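Local coordinates for sulfhydryl oxidase 1 (Homo sapiens, PDB 3LLK), which catalyses the oxidation of thiols to disulfides, using bound FAD to pass the electrons on to molecular oxygen, at residues S21-I26 / A97-K102; H67-W72 / S84-A89; V36-R41 / R78-Y83; Y15-E20 / N104-Q109; F128-A133 / E149-I154. All coordinates share one frame; numbering follows the deposited sequence.

Contact 1: residues S21-I26 / A97-K102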
# COMPACT_ATOMS: atom_id res chain seq x y z
N SER A 21 -6.29 -1.31 9.15
CA SER A 21 -7.32 -2.15 8.55
C SER A 21 -6.73 -2.85 7.34
O SER A 21 -7.04 -4.02 7.08
CB SER A 21 -8.54 -1.31 8.12
OG SER A 21 -9.28 -0.87 9.24
N ALA A 22 -5.87 -2.15 6.60
CA ALA A 22 -5.22 -2.74 5.44
C ALA A 22 -4.41 -3.95 5.92
O ALA A 22 -4.52 -5.04 5.36
CB ALA A 22 -4.30 -1.70 4.76
N LEU A 23 -3.59 -3.76 6.95
CA LEU A 23 -2.81 -4.86 7.51
C LEU A 23 -3.71 -6.03 7.91
O LEU A 23 -3.43 -7.19 7.61
CB LEU A 23 -2.02 -4.41 8.74
CG LEU A 23 -0.87 -3.40 8.57
CD1 LEU A 23 -0.17 -3.22 9.92
CD2 LEU A 23 0.11 -3.91 7.53
N HIS A 24 -4.80 -5.72 8.60
CA HIS A 24 -5.73 -6.75 9.04
C HIS A 24 -6.28 -7.56 7.86
O HIS A 24 -6.29 -8.79 7.87
CB HIS A 24 -6.90 -6.11 9.79
CG HIS A 24 -7.94 -7.09 10.23
ND1 HIS A 24 -7.71 -8.05 11.19
CD2 HIS A 24 -9.22 -7.28 9.81
CE1 HIS A 24 -8.79 -8.79 11.35
NE2 HIS A 24 -9.72 -8.35 10.52
N TYR A 25 -6.75 -6.84 6.85
CA TYR A 25 -7.33 -7.45 5.66
C TYR A 25 -6.30 -8.30 4.92
O TYR A 25 -6.61 -9.38 4.42
CB TYR A 25 -7.87 -6.35 4.75
CG TYR A 25 -8.87 -6.84 3.74
CD1 TYR A 25 -10.23 -6.81 4.02
CD2 TYR A 25 -8.46 -7.32 2.50
CE1 TYR A 25 -11.16 -7.26 3.10
CE2 TYR A 25 -9.39 -7.78 1.56
CZ TYR A 25 -10.74 -7.74 1.87
OH TYR A 25 -11.66 -8.18 0.95
N ILE A 26 -5.08 -7.81 4.84
CA ILE A 26 -4.02 -8.54 4.17
C ILE A 26 -3.76 -9.89 4.83
O ILE A 26 -3.82 -10.94 4.18
CB ILE A 26 -2.69 -7.71 4.17
CG1 ILE A 26 -2.80 -6.57 3.16
CG2 ILE A 26 -1.51 -8.61 3.86
CD1 ILE A 26 -1.72 -5.49 3.29
N ALA A 97 -6.47 -8.15 18.93
CA ALA A 97 -6.41 -7.14 19.98
C ALA A 97 -5.55 -5.96 19.51
O ALA A 97 -5.93 -4.80 19.68
CB ALA A 97 -5.83 -7.75 21.26
N VAL A 98 -4.41 -6.27 18.89
CA VAL A 98 -3.49 -5.26 18.39
C VAL A 98 -4.06 -4.44 17.23
O VAL A 98 -3.91 -3.22 17.19
CB VAL A 98 -2.17 -5.92 17.93
CG1 VAL A 98 -1.23 -4.89 17.32
CG2 VAL A 98 -1.50 -6.60 19.13
N LEU A 99 -4.70 -5.10 16.26
CA LEU A 99 -5.27 -4.37 15.14
C LEU A 99 -6.77 -4.21 15.37
O LEU A 99 -7.20 -3.22 15.97
CB LEU A 99 -5.00 -5.11 13.82
CG LEU A 99 -3.50 -5.25 13.49
CD1 LEU A 99 -3.31 -6.17 12.27
CD2 LEU A 99 -2.89 -3.87 13.22
N ALA A 100 -7.56 -5.17 14.93
CA ALA A 100 -9.01 -5.12 15.12
C ALA A 100 -9.65 -6.35 14.52
O ALA A 100 -9.03 -7.08 13.75
CB ALA A 100 -9.58 -3.86 14.46
N LYS A 101 -10.91 -6.59 14.88
CA LYS A 101 -11.65 -7.75 14.39
C LYS A 101 -12.28 -7.45 13.03
O LYS A 101 -12.30 -8.29 12.13
CB LYS A 101 -12.75 -8.13 15.38
CG LYS A 101 -12.28 -8.36 16.81
CD LYS A 101 -11.46 -9.63 16.94
CE LYS A 101 -11.22 -9.96 18.41
NZ LYS A 101 -10.47 -11.24 18.59
N LYS A 102 -12.81 -6.23 12.89
CA LYS A 102 -13.46 -5.84 11.64
C LYS A 102 -12.77 -4.59 11.06
O LYS A 102 -12.20 -3.79 11.80
CB LYS A 102 -14.94 -5.57 11.90
CG LYS A 102 -15.51 -6.43 13.04
CD LYS A 102 -17.03 -6.44 13.10
CE LYS A 102 -17.60 -7.45 12.11
NZ LYS A 102 -19.05 -7.72 12.36

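Contact 2: residues H67-W72 / S84-A89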
# COMPACT_ATOMS: atom_id res chain seq x y z
N HIS A 67 7.05 -7.17 13.95
CA HIS A 67 8.39 -7.74 14.15
C HIS A 67 8.25 -9.20 14.61
O HIS A 67 9.03 -10.07 14.19
CB HIS A 67 9.16 -6.94 15.21
CG HIS A 67 10.46 -7.55 15.61
ND1 HIS A 67 11.61 -7.42 14.85
CD2 HIS A 67 10.80 -8.34 16.65
CE1 HIS A 67 12.59 -8.10 15.41
NE2 HIS A 67 12.12 -8.67 16.51
N SER A 68 7.25 -9.47 15.45
CA SER A 68 7.04 -10.83 15.95
C SER A 68 6.59 -11.77 14.82
O SER A 68 7.01 -12.92 14.76
CB SER A 68 6.00 -10.83 17.07
OG SER A 68 5.81 -12.13 17.61
N VAL A 69 5.75 -11.28 13.92
CA VAL A 69 5.29 -12.10 12.80
C VAL A 69 6.45 -12.29 11.82
O VAL A 69 6.66 -13.38 11.32
CB VAL A 69 4.11 -11.44 12.05
CG1 VAL A 69 3.76 -12.25 10.82
CG2 VAL A 69 2.89 -11.34 12.98
N ASN A 70 7.19 -11.21 11.58
CA ASN A 70 8.33 -11.26 10.67
C ASN A 70 9.32 -12.33 11.14
O ASN A 70 9.76 -13.17 10.34
CB ASN A 70 9.04 -9.90 10.64
CG ASN A 70 10.07 -9.80 9.53
OD1 ASN A 70 11.06 -9.09 9.66
ND2 ASN A 70 9.83 -10.51 8.44
N GLU A 71 9.66 -12.31 12.43
CA GLU A 71 10.60 -13.28 12.99
C GLU A 71 10.06 -14.71 12.96
O GLU A 71 10.81 -15.66 12.72
CB GLU A 71 10.96 -12.88 14.43
CG GLU A 71 11.85 -11.65 14.50
CD GLU A 71 13.02 -11.73 13.53
OE1 GLU A 71 13.74 -12.76 13.53
OE2 GLU A 71 13.24 -10.77 12.76
N TRP A 72 8.76 -14.87 13.20
CA TRP A 72 8.17 -16.19 13.15
C TRP A 72 8.33 -16.77 11.74
O TRP A 72 8.67 -17.94 11.57
CB TRP A 72 6.68 -16.13 13.49
CG TRP A 72 6.03 -17.47 13.45
CD1 TRP A 72 6.02 -18.41 14.45
CD2 TRP A 72 5.30 -18.04 12.35
NE1 TRP A 72 5.33 -19.52 14.04
CE2 TRP A 72 4.88 -19.33 12.76
CE3 TRP A 72 4.97 -17.59 11.07
CZ2 TRP A 72 4.14 -20.17 11.92
CZ3 TRP A 72 4.23 -18.43 10.23
CH2 TRP A 72 3.83 -19.71 10.66
N SER A 84 -3.51 -22.34 7.95
CA SER A 84 -4.03 -22.59 9.29
C SER A 84 -2.92 -22.41 10.33
O SER A 84 -3.17 -21.91 11.43
CB SER A 84 -4.64 -24.00 9.39
OG SER A 84 -3.74 -25.01 8.97
N PHE A 85 -1.71 -22.79 9.96
CA PHE A 85 -0.55 -22.66 10.83
C PHE A 85 -0.18 -21.18 11.00
O PHE A 85 0.24 -20.76 12.07
CB PHE A 85 0.62 -23.44 10.22
CG PHE A 85 1.79 -23.61 11.15
CD1 PHE A 85 1.60 -24.03 12.46
CD2 PHE A 85 3.09 -23.38 10.70
CE1 PHE A 85 2.69 -24.22 13.32
CE2 PHE A 85 4.18 -23.57 11.55
CZ PHE A 85 3.98 -23.99 12.86
N PHE A 86 -0.33 -20.41 9.92
CA PHE A 86 -0.04 -18.98 9.96
C PHE A 86 -1.12 -18.27 10.79
O PHE A 86 -0.82 -17.32 11.52
CB PHE A 86 -0.03 -18.42 8.53
CG PHE A 86 0.34 -16.95 8.43
CD1 PHE A 86 1.62 -16.52 8.76
CD2 PHE A 86 -0.57 -16.02 7.94
CE1 PHE A 86 1.99 -15.17 8.60
CE2 PHE A 86 -0.22 -14.67 7.78
CZ PHE A 86 1.07 -14.25 8.11
N LYS A 87 -2.36 -18.73 10.69
CA LYS A 87 -3.47 -18.14 11.45
C LYS A 87 -3.24 -18.31 12.95
O LYS A 87 -3.57 -17.43 13.75
CB LYS A 87 -4.80 -18.81 11.08
CG LYS A 87 -5.97 -18.42 11.99
CD LYS A 87 -7.27 -19.05 11.53
CE LYS A 87 -8.40 -18.74 12.48
NZ LYS A 87 -8.10 -19.28 13.84
N THR A 88 -2.70 -19.47 13.32
CA THR A 88 -2.41 -19.76 14.71
C THR A 88 -1.34 -18.79 15.22
O THR A 88 -1.42 -18.33 16.36
CB THR A 88 -1.94 -21.22 14.88
OG1 THR A 88 -3.01 -22.09 14.50
CG2 THR A 88 -1.56 -21.50 16.32
N ALA A 89 -0.36 -18.48 14.38
CA ALA A 89 0.71 -17.56 14.75
C ALA A 89 0.16 -16.14 14.95
O ALA A 89 0.61 -15.41 15.84
CB ALA A 89 1.80 -17.56 13.67

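Contact 3: residues V36-R41 / R78-Y83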
# COMPACT_ATOMS: atom_id res chain seq x y z
N VAL A 36 -2.45 -23.17 1.33
CA VAL A 36 -1.03 -23.41 1.58
C VAL A 36 -0.19 -22.32 0.94
O VAL A 36 -0.41 -21.94 -0.21
CB VAL A 36 -0.59 -24.80 1.03
CG1 VAL A 36 0.93 -24.92 1.05
CG2 VAL A 36 -1.22 -25.91 1.85
N LEU A 37 0.77 -21.81 1.70
CA LEU A 37 1.68 -20.76 1.26
C LEU A 37 3.01 -21.46 0.94
O LEU A 37 3.65 -22.03 1.82
CB LEU A 37 1.88 -19.75 2.38
CG LEU A 37 0.60 -19.13 2.95
CD1 LEU A 37 0.90 -18.45 4.29
CD2 LEU A 37 0.02 -18.15 1.95
N GLU A 38 3.43 -21.39 -0.32
CA GLU A 38 4.66 -22.05 -0.73
C GLU A 38 5.29 -21.40 -1.95
O GLU A 38 4.72 -20.46 -2.54
CB GLU A 38 4.37 -23.52 -1.07
CG GLU A 38 3.49 -23.66 -2.30
CD GLU A 38 2.96 -25.07 -2.52
OE1 GLU A 38 3.76 -26.02 -2.41
OE2 GLU A 38 1.76 -25.21 -2.81
N GLY A 39 6.46 -21.91 -2.34
CA GLY A 39 7.16 -21.38 -3.49
C GLY A 39 7.39 -19.88 -3.42
O GLY A 39 7.67 -19.33 -2.35
N GLN A 40 7.25 -19.23 -4.56
CA GLN A 40 7.45 -17.79 -4.66
C GLN A 40 6.40 -16.97 -3.94
O GLN A 40 6.65 -15.82 -3.56
CB GLN A 40 7.52 -17.38 -6.13
CG GLN A 40 8.79 -17.84 -6.80
CD GLN A 40 10.01 -17.54 -5.95
OE1 GLN A 40 10.41 -16.38 -5.80
NE2 GLN A 40 10.61 -18.59 -5.38
N ARG A 41 5.21 -17.54 -3.75
CA ARG A 41 4.17 -16.82 -3.03
C ARG A 41 4.63 -16.63 -1.58
O ARG A 41 4.46 -15.54 -1.01
CB ARG A 41 2.85 -17.61 -3.05
CG ARG A 41 1.83 -17.10 -2.04
CD ARG A 41 0.41 -17.56 -2.35
NE ARG A 41 -0.08 -17.00 -3.61
CZ ARG A 41 -0.12 -17.66 -4.76
NH1 ARG A 41 0.31 -18.92 -4.83
NH2 ARG A 41 -0.60 -17.07 -5.85
N ARG A 78 10.84 -24.67 6.66
CA ARG A 78 10.07 -25.40 5.65
C ARG A 78 9.83 -24.56 4.39
O ARG A 78 10.02 -23.35 4.39
CB ARG A 78 8.72 -25.83 6.21
CG ARG A 78 8.79 -26.86 7.33
CD ARG A 78 7.40 -27.14 7.88
NE ARG A 78 7.38 -28.22 8.86
CZ ARG A 78 6.34 -28.51 9.64
NH1 ARG A 78 5.22 -27.79 9.54
NH2 ARG A 78 6.41 -29.51 10.50
N ASN A 79 9.40 -25.22 3.32
CA ASN A 79 9.13 -24.53 2.07
C ASN A 79 7.62 -24.29 1.96
O ASN A 79 7.17 -23.45 1.19
CB ASN A 79 9.62 -25.38 0.89
CG ASN A 79 9.66 -24.60 -0.42
OD1 ASN A 79 8.61 -24.27 -1.00
ND2 ASN A 79 10.86 -24.30 -0.89
N LYS A 80 6.85 -25.04 2.75
CA LYS A 80 5.40 -24.91 2.72
C LYS A 80 4.87 -24.57 4.10
O LYS A 80 5.25 -25.19 5.10
CB LYS A 80 4.77 -26.22 2.24
CG LYS A 80 5.23 -26.65 0.85
CD LYS A 80 4.87 -28.11 0.55
CE LYS A 80 3.38 -28.32 0.34
NZ LYS A 80 2.58 -28.04 1.56
N ILE A 81 3.98 -23.58 4.16
CA ILE A 81 3.38 -23.15 5.42
C ILE A 81 1.86 -23.15 5.27
O ILE A 81 1.31 -22.35 4.52
CB ILE A 81 3.83 -21.72 5.81
CG1 ILE A 81 5.33 -21.70 6.10
CG2 ILE A 81 3.03 -21.24 7.01
CD1 ILE A 81 5.87 -20.33 6.47
N PRO A 82 1.17 -24.08 5.96
CA PRO A 82 -0.29 -24.11 5.85
C PRO A 82 -0.86 -22.80 6.39
O PRO A 82 -0.39 -22.27 7.41
CB PRO A 82 -0.68 -25.29 6.74
CG PRO A 82 0.50 -26.20 6.66
CD PRO A 82 1.67 -25.22 6.74
N TYR A 83 -1.87 -22.26 5.72
CA TYR A 83 -2.43 -21.01 6.22
C TYR A 83 -2.93 -21.19 7.65
O TYR A 83 -2.79 -20.28 8.48
CB TYR A 83 -3.57 -20.51 5.35
CG TYR A 83 -4.08 -19.19 5.84
CD1 TYR A 83 -3.30 -18.04 5.71
CD2 TYR A 83 -5.29 -19.11 6.53
CE1 TYR A 83 -3.71 -16.83 6.27
CE2 TYR A 83 -5.71 -17.91 7.10
CZ TYR A 83 -4.91 -16.77 6.97
OH TYR A 83 -5.31 -15.60 7.56
O HOH W 1 6.27 -26.08 -2.47

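Contact 4: residues Y15-E20 / N104-Q109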
# COMPACT_ATOMS: atom_id res chain seq x y z
N TYR A 15 -5.28 8.36 7.81
CA TYR A 15 -5.88 7.86 9.04
C TYR A 15 -5.26 6.53 9.41
O TYR A 15 -5.21 5.61 8.60
CB TYR A 15 -7.39 7.72 8.87
CG TYR A 15 -8.08 9.06 8.77
CD1 TYR A 15 -8.43 9.77 9.93
CD2 TYR A 15 -8.30 9.66 7.53
CE1 TYR A 15 -8.98 11.05 9.84
CE2 TYR A 15 -8.84 10.94 7.44
CZ TYR A 15 -9.18 11.62 8.60
OH TYR A 15 -9.71 12.88 8.50
N MET A 16 -4.77 6.44 10.65
CA MET A 16 -4.14 5.21 11.09
C MET A 16 -5.10 4.03 10.94
O MET A 16 -4.67 2.90 10.69
CB MET A 16 -3.68 5.34 12.55
CG MET A 16 -2.78 4.19 13.01
SD MET A 16 -1.16 4.12 12.13
CE MET A 16 -0.16 5.15 13.17
N ALA A 17 -6.40 4.31 11.06
CA ALA A 17 -7.41 3.27 10.94
C ALA A 17 -7.38 2.61 9.56
O ALA A 17 -7.55 1.39 9.45
CB ALA A 17 -8.81 3.85 11.21
N ASP A 18 -7.17 3.40 8.51
CA ASP A 18 -7.10 2.84 7.17
C ASP A 18 -5.87 1.94 7.04
O ASP A 18 -5.94 0.86 6.47
CB ASP A 18 -7.04 3.94 6.09
CG ASP A 18 -8.32 4.78 6.01
OD1 ASP A 18 -9.42 4.21 5.79
OD2 ASP A 18 -8.21 6.02 6.15
N LEU A 19 -4.75 2.38 7.60
CA LEU A 19 -3.52 1.61 7.51
C LEU A 19 -3.59 0.29 8.29
O LEU A 19 -3.21 -0.76 7.77
CB LEU A 19 -2.32 2.44 7.99
CG LEU A 19 -2.00 3.70 7.16
CD1 LEU A 19 -0.96 4.56 7.88
CD2 LEU A 19 -1.50 3.29 5.78
N GLU A 20 -4.08 0.33 9.52
CA GLU A 20 -4.19 -0.89 10.32
C GLU A 20 -5.24 -1.85 9.75
O GLU A 20 -5.09 -3.07 9.84
CB GLU A 20 -4.53 -0.55 11.78
CG GLU A 20 -3.50 0.37 12.44
CD GLU A 20 -3.70 0.52 13.94
OE1 GLU A 20 -4.86 0.47 14.41
OE2 GLU A 20 -2.69 0.72 14.64
N ASN A 104 -12.20 -0.90 9.42
CA ASN A 104 -12.77 0.41 9.70
C ASN A 104 -12.08 1.42 8.79
O ASN A 104 -10.96 1.83 9.04
CB ASN A 104 -12.55 0.78 11.18
CG ASN A 104 -13.05 2.18 11.50
OD1 ASN A 104 -14.10 2.60 11.01
ND2 ASN A 104 -12.30 2.90 12.34
N TRP A 105 -12.77 1.79 7.72
CA TRP A 105 -12.24 2.74 6.75
C TRP A 105 -12.65 4.14 7.16
O TRP A 105 -13.77 4.36 7.62
CB TRP A 105 -12.81 2.45 5.36
CG TRP A 105 -12.66 1.01 4.93
CD1 TRP A 105 -13.66 0.16 4.54
CD2 TRP A 105 -11.45 0.26 4.88
NE1 TRP A 105 -13.14 -1.07 4.25
CE2 TRP A 105 -11.78 -1.04 4.45
CE3 TRP A 105 -10.11 0.56 5.15
CZ2 TRP A 105 -10.83 -2.05 4.29
CZ3 TRP A 105 -9.15 -0.44 4.99
CH2 TRP A 105 -9.52 -1.73 4.56
N ILE A 106 -11.74 5.09 7.01
CA ILE A 106 -12.08 6.47 7.32
C ILE A 106 -11.78 7.28 6.07
O ILE A 106 -12.70 7.82 5.45
CB ILE A 106 -11.28 7.02 8.53
CG1 ILE A 106 -11.61 6.20 9.78
CG2 ILE A 106 -11.65 8.48 8.77
CD1 ILE A 106 -10.98 6.75 11.07
N GLY A 107 -10.51 7.36 5.69
CA GLY A 107 -10.16 8.10 4.50
C GLY A 107 -10.41 7.26 3.25
O GLY A 107 -10.32 7.75 2.13
N CYS A 108 -10.72 5.98 3.47
CA CYS A 108 -10.98 5.06 2.37
C CYS A 108 -12.42 4.54 2.36
O CYS A 108 -12.74 3.54 1.72
CB CYS A 108 -10.00 3.89 2.45
SG CYS A 108 -8.35 4.25 1.75
N GLN A 109 -13.29 5.25 3.07
CA GLN A 109 -14.70 4.90 3.18
C GLN A 109 -15.45 5.14 1.87
O GLN A 109 -15.53 6.26 1.40
CB GLN A 109 -15.32 5.74 4.30
CG GLN A 109 -16.81 5.59 4.49
CD GLN A 109 -17.19 4.22 4.97
OE1 GLN A 109 -17.22 3.26 4.20
NE2 GLN A 109 -17.46 4.10 6.27

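Contact 5: residues F128-A133 / E149-I154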
# COMPACT_ATOMS: atom_id res chain seq x y z
N PHE A 128 2.94 4.87 1.24
CA PHE A 128 3.58 5.17 2.51
C PHE A 128 4.88 4.39 2.66
O PHE A 128 5.89 4.95 3.10
CB PHE A 128 2.63 4.89 3.67
CG PHE A 128 2.81 5.83 4.83
CD1 PHE A 128 3.99 5.82 5.56
CD2 PHE A 128 1.82 6.74 5.16
CE1 PHE A 128 4.18 6.71 6.62
CE2 PHE A 128 1.99 7.64 6.21
CZ PHE A 128 3.18 7.63 6.94
N LEU A 129 4.86 3.11 2.27
CA LEU A 129 6.06 2.29 2.37
C LEU A 129 7.17 2.87 1.50
O LEU A 129 8.32 2.92 1.94
CB LEU A 129 5.76 0.83 1.97
CG LEU A 129 4.82 0.07 2.92
CD1 LEU A 129 4.50 -1.30 2.36
CD2 LEU A 129 5.49 -0.05 4.29
N THR A 130 6.86 3.31 0.28
CA THR A 130 7.90 3.87 -0.58
C THR A 130 8.50 5.15 0.01
O THR A 130 9.72 5.36 -0.06
CB THR A 130 7.40 4.18 -2.02
OG1 THR A 130 6.32 5.13 -1.98
CG2 THR A 130 6.94 2.91 -2.70
N VAL A 131 7.64 5.99 0.59
CA VAL A 131 8.12 7.22 1.17
C VAL A 131 8.96 6.97 2.41
O VAL A 131 10.00 7.60 2.59
CB VAL A 131 6.96 8.18 1.50
CG1 VAL A 131 7.49 9.39 2.28
CG2 VAL A 131 6.31 8.65 0.19
N GLN A 132 8.53 6.06 3.27
CA GLN A 132 9.29 5.74 4.46
C GLN A 132 10.70 5.31 4.05
O GLN A 132 11.69 5.68 4.68
CB GLN A 132 8.64 4.60 5.24
CG GLN A 132 7.35 4.97 5.96
CD GLN A 132 7.61 5.61 7.31
OE1 GLN A 132 7.90 6.80 7.40
NE2 GLN A 132 7.50 4.82 8.37
N ALA A 133 10.79 4.52 2.98
CA ALA A 133 12.07 4.01 2.49
C ALA A 133 12.94 5.11 1.89
O ALA A 133 14.16 4.95 1.80
CB ALA A 133 11.84 2.92 1.44
N GLU A 149 14.32 -2.79 -1.72
CA GLU A 149 13.47 -3.97 -1.81
C GLU A 149 11.99 -3.65 -1.63
O GLU A 149 11.14 -4.54 -1.71
CB GLU A 149 13.90 -5.00 -0.78
CG GLU A 149 15.27 -5.59 -1.07
CD GLU A 149 15.75 -6.51 0.03
OE1 GLU A 149 15.07 -7.52 0.30
OE2 GLU A 149 16.81 -6.21 0.63
N VAL A 150 11.67 -2.37 -1.41
CA VAL A 150 10.28 -2.00 -1.19
C VAL A 150 9.38 -2.17 -2.41
O VAL A 150 8.35 -2.84 -2.32
CB VAL A 150 10.17 -0.55 -0.68
CG1 VAL A 150 8.71 -0.12 -0.62
CG2 VAL A 150 10.79 -0.46 0.70
N LEU A 151 9.75 -1.58 -3.53
CA LEU A 151 8.94 -1.69 -4.73
C LEU A 151 8.85 -3.13 -5.24
O LEU A 151 7.78 -3.59 -5.66
CB LEU A 151 9.48 -0.75 -5.80
CG LEU A 151 8.44 -0.05 -6.68
CD1 LEU A 151 7.32 0.52 -5.82
CD2 LEU A 151 9.12 1.07 -7.46
N PRO A 152 9.97 -3.88 -5.22
CA PRO A 152 9.87 -5.26 -5.70
C PRO A 152 8.96 -6.07 -4.77
O PRO A 152 8.18 -6.91 -5.22
CB PRO A 152 11.32 -5.74 -5.66
CG PRO A 152 12.09 -4.47 -5.97
CD PRO A 152 11.38 -3.46 -5.08
N ALA A 153 9.06 -5.79 -3.47
CA ALA A 153 8.24 -6.48 -2.48
C ALA A 153 6.76 -6.16 -2.70
O ALA A 153 5.89 -7.02 -2.53
CB ALA A 153 8.65 -6.07 -1.08
N ILE A 154 6.48 -4.91 -3.07
CA ILE A 154 5.11 -4.49 -3.34
C ILE A 154 4.63 -5.19 -4.60
O ILE A 154 3.49 -5.66 -4.67
CB ILE A 154 5.01 -2.96 -3.54
CG1 ILE A 154 5.11 -2.25 -2.18
CG2 ILE A 154 3.69 -2.60 -4.24
CD1 ILE A 154 5.20 -0.75 -2.29

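Contact 1: residues S21-I26 / A97-K102
Leu23 is the first residue of 21-26 to meet the other segment: its CB lies 4.2 Å from CD1 of Leu99, the residue at which the chain leaves the short helix 95-98. The same Leu99 methyl also rests against the backbone of the next residue, with CD1 4.0 Å from His24 N. One branch of a leucine thus spans two successive residues of a helix.

His24 makes the largest single contribution. Its CG stands anti to the backbone N (chi1 177°), and the imidazole extends across to the departing chain. There Ala100 O sits over one face of the ring, 3.0 Å from His24 CE1. Lys101 O comes in obliquely and stands 3.0 Å from His24 NE2. The ND1 atom turns to Glu95, whose carboxylate OE1 is its hydrogen-bond partner, and this bond is likely to fix the turn of the ring.

The contact joins the chain leaving helix 95-98 to helix 16-30. Leu23 and Leu99 both also pack on Val62 of helix 60-75, while Ala22 and Ile26 touch helix 118-134.

Contact 2: residues H67-W72 / S84-A89
Trp72 and Ala89 form the tight centre of a roughly antiparallel helix pair, whose short axes pass 11.3 Å apart at 144°, in what is probably the degenerate of the two sulfhydryl oxidase domains. The methyl of Ala89 sits over the six-membered ring of Trp72, CB being 3.8 Å from the centroid and 15° off the normal, a CH-pi contact. On the buried side, Trp72 CZ3 meets the edge of the Phe86 ring in its plane, 3.6 Å from CD1. Val69 extends this side, its CG1 reaching Phe86 CE1.

The other flank faces solvent, since Phe85 is exposed, yet its ring still packs closely, inclined at 58° to the indole. An alanine in place of Trp72 would probably open a gap between the helices, leaving Phe85, Phe86 and the Ala89 methyl without their shared partner. The closest approach lies on this outer flank, where Trp72 CZ2 stands over the face of Phe85, 3.4 Å from CE2.

Contact 3: residues V36-R41 / R78-Y83
The ring of Tyr83 receives Leu37 at its edge, near the ring plane, with Leu37 CD1 4.5 Å from Tyr83 CD1; the phenol OH is hydrogen-bonded to Leu27 O. The peptide groups of the two strands differ in how they are met. Ile81 N gives its hydrogen to Leu37 O at 2.8 Å, within the carbonyl plane, whereas Leu37 N reaches Ile81 O at 2.9 Å from 36° out of the plane of the Ile81 carbonyl. This reciprocal couple makes Leu37 and Ile81 the hydrogen-bonded pair of a two-stranded antiparallel ribbon, flanked by the non-hydrogen-bonded pair Val36 and Pro82.

Leu37 and Ile81 share one face, where they pack on Leu45 and Leu42 of helix 39-55. On the other face Glu38 and Lys80 lie side by side, pointing the same way, and Glu38 OE1 touches Lys80 CE at 3.6 Å. The last torsion of the lysine (chi4 -64°) puts NZ 3.6 Å from Val36 CG1. A water bridges Glu38 OE1 and, weakly, Asn79 OD1.

Opposite charges at 4.6 Å, Glu38 OE1 to Lys80 NZ, are near without touching, so any attraction is likely to be modest: the backbone bonds and the apolar face probably carry most of the pairing.

Contact 4: residues Y15-E20 / N104-Q109
Asp18 OD1 is gripped by two backbone N-H groups. Ile106 N comes at 2.8 Å on the syn side, 32° out of the carboxylate plane, and Cys108 N adds a weak bond at 3.2 Å. The second oxygen, OD2, uses its syn lone pair to take Gly107 N at 2.7 Å. One carboxylate therefore collects three successive N-H groups, which would probably steady its negative charge. The three donors belong to a type I beta turn from Ile106 to Gln109, a helix side chain thus binding a turn by its backbone. Cys108 in this turn forms the disulfide with Cys120, and its side chain is about 5 Å from the bound FAD. A lysine in place of Asp18 would probably leave the N-H groups of Ile106 and Gly107 without their acceptors.

Gly107 lies so close that a CB on it would come tight against Asp18 OD2 and Tyr15 CD2. The Tyr15 ring takes Ile106 on its face: the methyl CG2 stands 3.5 Å from the ring centroid, 9° off the normal, in a CH-pi contact. Ile106 CD1 continues to Ala17 CB at 3.6 Å. Beyond the carboxylate, Trp105 turns its ring edge to the helix, CZ3 lying 3.8 Å from Asp18 O.

Contact 5: residues F128-A133 / E149-I154
Val150 points its CB toward segment 128-133 of helix 118-134, where its two methyls part to meet Leu129 and Ala133. CG1, anti to the backbone N (chi1 173°), lies 4.0 Å from Leu129 CB and at a similar distance from the Leu129 carbonyl group, so it rests partly on main chain; Thr130 CG2 is a further neighbour at 4.1 Å. CG2 takes the other direction and meets the methyl of Ala133, its CB being 3.6 Å away, the closest approach between the segments. A beta-branched residue can in this way fit against successive turns of a facing helix.

Thr130 widens the apolar patch with its methyl. CG2 lies 3.9 Å from Leu151 CD1 and 4.1 Å from Ile154 CD1, and the threonine and isoleucine side chains cross at about a right angle. The hydroxyl is kept apart from this, since OG1 is hydrogen-bonded to His127 O within its own helix. No hydrogen bond joins the segments, and all six touching residues are buried.

The short axes pass 10.1 Å apart and run nearly antiparallel, at 162°. Leu129 and Val150 also touch Tyr55 of helix 39-55, while Thr130 and Leu151 reach helix 185-203. Such antiparallel helix packing is typical of the helical bundle with which Erv1/Alr domains hold FAD, and the Ile154 side chain is about 7 Å from the flavin cofactor.

How the contacts relate
Contacts 1 and 4 are neighbours on helix 16-30, their centres about 11 Å apart; Ser21 OG probably hydrogen-bonds Asn104 N at 2.9 Å, joining the two. Contacts 2 and 3 form a second pair, meeting where Trp72 CH2 packs on Ile81 CG2 at 4.0 Å, and their segments alternate along the chain. Contact 4 closes the longest loop, within which contacts 1, 2 and 3 are nested. Contact 5 follows in series, in the Erv1/Alr range. FAD lies near contacts 4 and 5, whose centres are about 19 Å apart; the side chain of Leu23 in contact 1 is about 14 Å from it, and contact 3 centres about 30 Å from contact 4.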